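Local coordinates for protein cytosol aminopeptidase (Coxiella burnetii, PDB 3IJ3) that probably acts as a manganese-dependent metalloaminopeptidase of the M17 family, cleaving amino acids from the amino-terminal ends of peptides, at residues A[49-52]-A[58-61]; A[75-78]-A[84-87]; A[113-118]-A[127-132]. All coordinates share one frame; numbering follows the deposited sequence. Where two conformers were deposited one is given.

Interaction 1 (A[49-52]-A[58-61]); sequences PDWL and RTQQ
Leu52 and Gln60 bring together two consecutive helices, 48-52 and 57-66, joined by a short loop in the N-terminal domain of an M17 aminopeptidase; their CA atoms are 5.7 Å apart. Leu52 directs CG anti to its carbonyl carbon (chi1 -74°), and from there the CD2 branch comes to 4.1 Å from Gln60 CA. One residue earlier, Trp51 holds its indole anti to the backbone N (chi1 -180°), which carries the six-membered ring toward Thr59: CH2 lies 4.4 Å from Thr59 CG2, an oblique approach. The indole also packs on Arg87, Leu89 and Met43, and Thr59 on Ile78 and Gln86, so both helices rest on the sheet. Thr59 turns its methyl to the indole while OG1 is hydrogen-bonded to Asp56 OD1 in the connecting loop. Gln60 passes close over the end of the first helix. Its amide does not bond to the carbonyl it crosses: NE2 sits 3.3 Å from Leu52 O at a poor angle and is hydrogen-bonded to Gln55 O instead. That leaves the carbonyl against CG and the amide carbon of the glutamine, with Gln60 CD 3.2 Å from Leu52 O.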
# COMPACT_ATOMS: atom_id res chain seq x y z
N PRO A 49 47.50 30.94 7.85
CA PRO A 49 48.76 31.15 8.56
C PRO A 49 49.52 32.39 8.09
O PRO A 49 49.96 33.20 8.92
CB PRO A 49 49.55 29.87 8.27
CG PRO A 49 48.51 28.85 8.06
CD PRO A 49 47.41 29.56 7.34
N ASP A 50 49.67 32.54 6.77
CA ASP A 50 50.34 33.71 6.19
C ASP A 50 49.58 35.00 6.46
O ASP A 50 50.19 36.04 6.67
CB ASP A 50 50.52 33.55 4.68
CG ASP A 50 51.57 32.54 4.30
OD1 ASP A 50 52.41 32.19 5.15
OD2 ASP A 50 51.55 32.09 3.14
N TRP A 51 48.25 34.94 6.41
CA TRP A 51 47.46 36.12 6.68
C TRP A 51 47.68 36.57 8.13
O TRP A 51 47.89 37.75 8.39
CB TRP A 51 45.97 35.89 6.43
CG TRP A 51 45.19 37.11 6.71
CD1 TRP A 51 45.06 38.19 5.90
CD2 TRP A 51 44.42 37.38 7.88
NE1 TRP A 51 44.26 39.13 6.49
CE2 TRP A 51 43.85 38.66 7.71
CE3 TRP A 51 44.17 36.68 9.06
CZ2 TRP A 51 43.05 39.25 8.68
CZ3 TRP A 51 43.37 37.27 10.03
CH2 TRP A 51 42.82 38.54 9.82
N LEU A 52 47.63 35.62 9.07
CA LEU A 52 47.82 35.93 10.50
C LEU A 52 49.13 36.64 10.76
O LEU A 52 49.20 37.53 11.60
CB LEU A 52 47.72 34.67 11.36
CG LEU A 52 46.30 34.13 11.54
CD1 LEU A 52 46.31 32.69 12.05
CD2 LEU A 52 45.47 35.07 12.45
N ARG A 58 47.19 40.81 19.27
CA ARG A 58 45.85 40.51 19.77
C ARG A 58 45.02 39.73 18.74
O ARG A 58 44.31 38.78 19.11
CB ARG A 58 45.14 41.82 20.17
CG ARG A 58 43.66 41.66 20.49
CD ARG A 58 42.97 43.00 20.81
NE ARG A 58 43.42 43.55 22.09
CZ ARG A 58 44.21 44.61 22.28
NH1 ARG A 58 44.64 45.35 21.26
NH2 ARG A 58 44.53 44.97 23.52
N THR A 59 45.11 40.11 17.47
CA THR A 59 44.37 39.44 16.39
C THR A 59 44.88 37.99 16.21
O THR A 59 44.08 37.04 16.10
CB THR A 59 44.47 40.26 15.09
OG1 THR A 59 43.88 41.54 15.30
CG2 THR A 59 43.75 39.56 13.95
N GLN A 60 46.20 37.82 16.21
CA GLN A 60 46.77 36.48 16.10
C GLN A 60 46.31 35.60 17.27
O GLN A 60 45.92 34.45 17.06
CB GLN A 60 48.30 36.52 16.01
CG GLN A 60 48.83 37.31 14.80
CD GLN A 60 50.31 37.08 14.53
OE1 GLN A 60 50.77 35.95 14.57
NE2 GLN A 60 51.04 38.16 14.21
N GLN A 61 46.34 36.13 18.50
CA GLN A 61 45.90 35.35 19.68
C GLN A 61 44.43 34.97 19.59
O GLN A 61 44.03 33.82 19.90
CB GLN A 61 46.08 36.16 20.97
CG GLN A 61 47.54 36.51 21.33
CD GLN A 61 48.34 35.33 21.87
OE1 GLN A 61 47.85 34.18 21.94
NE2 GLN A 61 49.59 35.61 22.28

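Interaction 2 (A[75-78]-A[84-87])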
# COMPACT_ATOMS: atom_id res chain seq x y z
N ILE A 75 32.63 31.42 10.74
CA ILE A 75 33.16 32.77 10.77
C ILE A 75 34.00 33.01 12.02
O ILE A 75 33.94 32.25 12.99
CB ILE A 75 32.04 33.86 10.70
CG1 ILE A 75 31.10 33.79 11.90
CG2 ILE A 75 31.24 33.72 9.42
CD1 ILE A 75 30.19 35.00 12.08
N CYS A 76 34.82 34.04 11.94
CA CYS A 76 35.60 34.49 13.08
C CYS A 76 35.39 36.00 13.17
O CYS A 76 35.84 36.74 12.30
CB CYS A 76 37.08 34.15 12.95
SG CYS A 76 38.05 34.63 14.43
N SER A 77 34.65 36.44 14.20
CA SER A 77 34.44 37.86 14.47
C SER A 77 35.62 38.33 15.31
O SER A 77 35.84 37.82 16.42
CB SER A 77 33.12 38.06 15.22
OG SER A 77 32.04 37.60 14.43
N ILE A 78 36.39 39.26 14.78
CA ILE A 78 37.62 39.75 15.42
C ILE A 78 37.41 41.10 16.09
O ILE A 78 36.97 42.04 15.46
CB ILE A 78 38.74 39.91 14.39
CG1 ILE A 78 39.02 38.56 13.71
CG2 ILE A 78 40.02 40.48 15.04
CD1 ILE A 78 39.94 38.66 12.54
N ALA A 84 34.79 46.59 20.05
CA ALA A 84 33.87 46.69 18.92
C ALA A 84 34.39 45.70 17.89
O ALA A 84 35.50 45.20 18.02
CB ALA A 84 33.87 48.11 18.33
N LEU A 85 33.60 45.43 16.85
CA LEU A 85 33.99 44.46 15.82
C LEU A 85 34.92 45.11 14.78
O LEU A 85 34.58 46.13 14.17
CB LEU A 85 32.72 43.88 15.17
CG LEU A 85 32.74 42.64 14.26
CD1 LEU A 85 33.27 41.43 15.00
CD2 LEU A 85 31.34 42.31 13.73
N GLN A 86 36.07 44.48 14.57
CA GLN A 86 37.08 44.97 13.63
C GLN A 86 36.88 44.36 12.22
O GLN A 86 37.00 45.06 11.21
CB GLN A 86 38.47 44.52 14.14
CG GLN A 86 39.65 44.86 13.24
CD GLN A 86 40.97 44.25 13.72
OE1 GLN A 86 41.72 43.71 12.93
NE2 GLN A 86 41.23 44.30 15.02
N ARG A 87 36.58 43.07 12.18
CA ARG A 87 36.51 42.32 10.91
C ARG A 87 35.90 40.99 11.12
O ARG A 87 35.93 40.45 12.22
CB ARG A 87 37.96 42.11 10.40
CG ARG A 87 38.19 41.10 9.24
CD ARG A 87 39.70 41.00 8.87
NE ARG A 87 40.23 42.33 8.61
CZ ARG A 87 40.19 42.97 7.44
NH1 ARG A 87 39.69 42.40 6.35
NH2 ARG A 87 40.68 44.20 7.37
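Ile78 meets both Gln86 and Arg87, and backbone hydrogen bonding explains how one residue can face two. Ile78 N donates to Arg87 O at 2.9 Å in a nearly straight bond (171°), part of a hydrogen-bonded antiparallel pair. Ile78 O is gripped twice: Gln86 N approaches to 2.7 Å, whereas the bond from Arg87 N, at 3.5 Å, is weak. The extra residue is accommodated by the helix-like backbone of Gln86 (psi -42°), which brings successive N-H groups round to a single carbonyl. The same turn of the chain presses Gln86 CB to 3.2 Å from Ile78 O.

Side-chain packing follows from this geometry. Gln86, stretched out with CG anti to its backbone N, crosses the isoleucine, and its NE2 comes to 4.0 Å from Ile78 CG2. The other branch of Ile78 runs beside Arg87, where its CD1 is 4.4 Å from Arg87 CD before the arginine leads away. Val63 of helix 57-66 also packs on Ile78, so this buried side chain is packed between strand and helix. Ser77 lies against Leu85, but Leu85 was modelled in two conformers, and the very short approach of its CD1 to Ser77 CB is therefore doubtful. Trp62 of a neighbouring subunit also packs on Ser77.

Among polar groups beyond the pair, Ser77 O is hydrogen-bonded to Trp62 NE1 of the same chain, tying strand 75-79 to the preceding helix.

The segments 75-78 and 85-87 run at 126° to each other, and the strands they belong to, 75-79 and 85-91, form a beta hairpin at the margin of the domain's mixed sheet, where the doubled partner of Ile78 marks a classic beta bulge.

Interaction 3 (A[113-118]-A[127-132])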
# COMPACT_ATOMS: atom_id res chain seq x y z
N PHE A 113 28.28 46.13 7.14
CA PHE A 113 29.46 45.41 6.65
C PHE A 113 29.79 45.75 5.21
O PHE A 113 28.99 46.35 4.50
CB PHE A 113 29.24 43.89 6.79
CG PHE A 113 29.00 43.43 8.22
CD1 PHE A 113 30.06 42.95 8.99
CD2 PHE A 113 27.73 43.48 8.79
CE1 PHE A 113 29.86 42.53 10.32
CE2 PHE A 113 27.52 43.06 10.11
CZ PHE A 113 28.59 42.59 10.89
N GLN A 114 30.96 45.34 4.76
CA GLN A 114 31.35 45.56 3.38
C GLN A 114 32.25 44.44 2.95
O GLN A 114 32.96 43.84 3.78
CB GLN A 114 32.11 46.88 3.23
CG GLN A 114 33.48 46.82 3.88
CD GLN A 114 34.25 48.12 3.81
OE1 GLN A 114 33.72 49.16 3.43
NE2 GLN A 114 35.52 48.06 4.21
N LEU A 115 32.22 44.14 1.66
CA LEU A 115 33.11 43.16 1.04
C LEU A 115 34.22 43.98 0.40
O LEU A 115 34.06 45.20 0.21
CB LEU A 115 32.41 42.37 -0.05
CG LEU A 115 31.19 41.56 0.41
CD1 LEU A 115 30.77 40.62 -0.76
CD2 LEU A 115 31.51 40.78 1.66
N ASN A 116 35.33 43.33 0.05
CA ASN A 116 36.46 43.99 -0.64
C ASN A 116 36.64 43.35 -2.01
O ASN A 116 36.86 42.15 -2.12
CB ASN A 116 37.75 43.88 0.19
CG ASN A 116 38.96 44.53 -0.48
OD1 ASN A 116 38.90 44.97 -1.63
ND2 ASN A 116 40.07 44.60 0.25
N ARG A 117 36.53 44.17 -3.05
CA ARG A 117 36.68 43.72 -4.45
C ARG A 117 37.98 42.96 -4.67
O ARG A 117 38.02 41.99 -5.42
CB ARG A 117 36.58 44.96 -5.36
CG ARG A 117 36.90 44.82 -6.85
CD ARG A 117 36.08 43.77 -7.59
NE ARG A 117 36.76 42.48 -7.66
CZ ARG A 117 37.60 42.11 -8.62
NH1 ARG A 117 38.16 40.91 -8.58
NH2 ARG A 117 37.89 42.92 -9.64
N ASP A 118 39.04 43.39 -3.99
CA ASP A 118 40.35 42.76 -4.11
C ASP A 118 40.40 41.32 -3.62
O ASP A 118 41.34 40.61 -3.93
CB ASP A 118 41.42 43.58 -3.38
CG ASP A 118 41.69 44.91 -4.05
OD1 ASP A 118 41.16 45.15 -5.16
OD2 ASP A 118 42.46 45.70 -3.48
N GLU A 127 30.17 40.21 -7.44
CA GLU A 127 28.73 40.45 -7.59
C GLU A 127 27.90 39.25 -7.09
O GLU A 127 26.86 39.43 -6.46
CB GLU A 127 28.45 40.80 -9.05
CG GLU A 127 27.06 41.17 -9.40
CD GLU A 127 26.99 41.67 -10.84
OE1 GLU A 127 27.60 42.72 -11.14
OE2 GLU A 127 26.33 41.00 -11.66
N ARG A 128 28.35 38.02 -7.37
CA ARG A 128 27.65 36.83 -6.86
C ARG A 128 27.64 36.77 -5.33
O ARG A 128 26.66 36.35 -4.73
CB ARG A 128 28.29 35.56 -7.37
CG ARG A 128 28.12 35.33 -8.80
CD ARG A 128 28.76 34.02 -9.19
NE ARG A 128 28.79 33.88 -10.63
CZ ARG A 128 29.29 32.83 -11.26
NH1 ARG A 128 29.81 31.81 -10.58
NH2 ARG A 128 29.27 32.82 -12.58
N ALA A 129 28.74 37.16 -4.71
CA ALA A 129 28.82 37.19 -3.26
C ALA A 129 27.84 38.24 -2.71
O ALA A 129 27.15 37.99 -1.74
CB ALA A 129 30.27 37.49 -2.80
N LEU A 130 27.80 39.43 -3.33
CA LEU A 130 26.87 40.46 -2.90
C LEU A 130 25.41 39.95 -2.98
O LEU A 130 24.60 40.16 -2.07
CB LEU A 130 27.03 41.72 -3.77
CG LEU A 130 28.34 42.50 -3.63
CD1 LEU A 130 28.53 43.47 -4.81
CD2 LEU A 130 28.42 43.23 -2.31
N LEU A 131 25.08 39.31 -4.09
CA LEU A 131 23.73 38.76 -4.28
C LEU A 131 23.42 37.63 -3.28
O LEU A 131 22.36 37.64 -2.64
CB LEU A 131 23.57 38.26 -5.72
CG LEU A 131 22.23 37.61 -6.06
CD1 LEU A 131 21.09 38.62 -5.87
CD2 LEU A 131 22.28 37.06 -7.49
N ALA A 132 24.36 36.71 -3.09
CA ALA A 132 24.18 35.59 -2.15
C ALA A 132 23.86 36.11 -0.77
O ALA A 132 23.00 35.54 -0.08
CB ALA A 132 25.43 34.68 -2.11
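Leu115 is the residue that touches helix 123-135, meeting Ala129 and Leu130, and the chain that leads to it is hydrogen-bonded within the sheet. Phe113 is backbone-bonded to Lys152 and Phe154 of one adjoining strand, and Gln114 to Ile38 and Ile40 of another, so strand 111-114 runs between two neighbours just before the contact. Leu115 then turns toward the helix. Its CG stands anti to the carbonyl carbon (chi1 -60°), a setting that aims the CD1 methyl at the helix, where it sits between two apolar groups, 3.8 Å from Ala129 CB and 3.8 Å from Leu130 CD2. The two leucines run antiparallel alongside one another, touching at these branch ends. Both also lie on Leu153, a partner in keeping with the fold: strand 111-114, helix 123-135 and strand 151-154 form a beta-alpha-beta unit, and the leucines belong to the apolar layer between its helix and its strands. Beyond Leu115, Asn116 makes an Asx turn. Its OD1 accepts from Asp118 N at 2.8 Å, with the donor standing 54° out of the amide's carbonyl plane. Arg117, next in the chain, sends its guanidinium to the start of the same helix: NH2 forms a salt bridge with Asp123, and NH1 makes a weak hydrogen bond to Phe120 O.

All three contacts lie in the N-terminal domain and are built around one mixed beta-sheet. Interactions 1 and 2 touch directly, with centres about 13 Å apart: Trp51 CZ2 lies 3.8 Å from Arg87 CD, and Thr59 CG2 is 4.0 Å from Ile78 CG2, so the helix pair packs on the bulged hairpin. Interaction 3, centred about 17 Å from the centre of interaction 2, meets it through Leu85 CD2 and Phe113 CE1, 3.7 Å apart. Interactions 1 and 3 do not touch; their nearest atoms are about 9 Å apart. The lithium ion is bound by Lys250, Asp255, Asp273 and Glu334 of the catalytic domain, and none of the six segments contributes to that site.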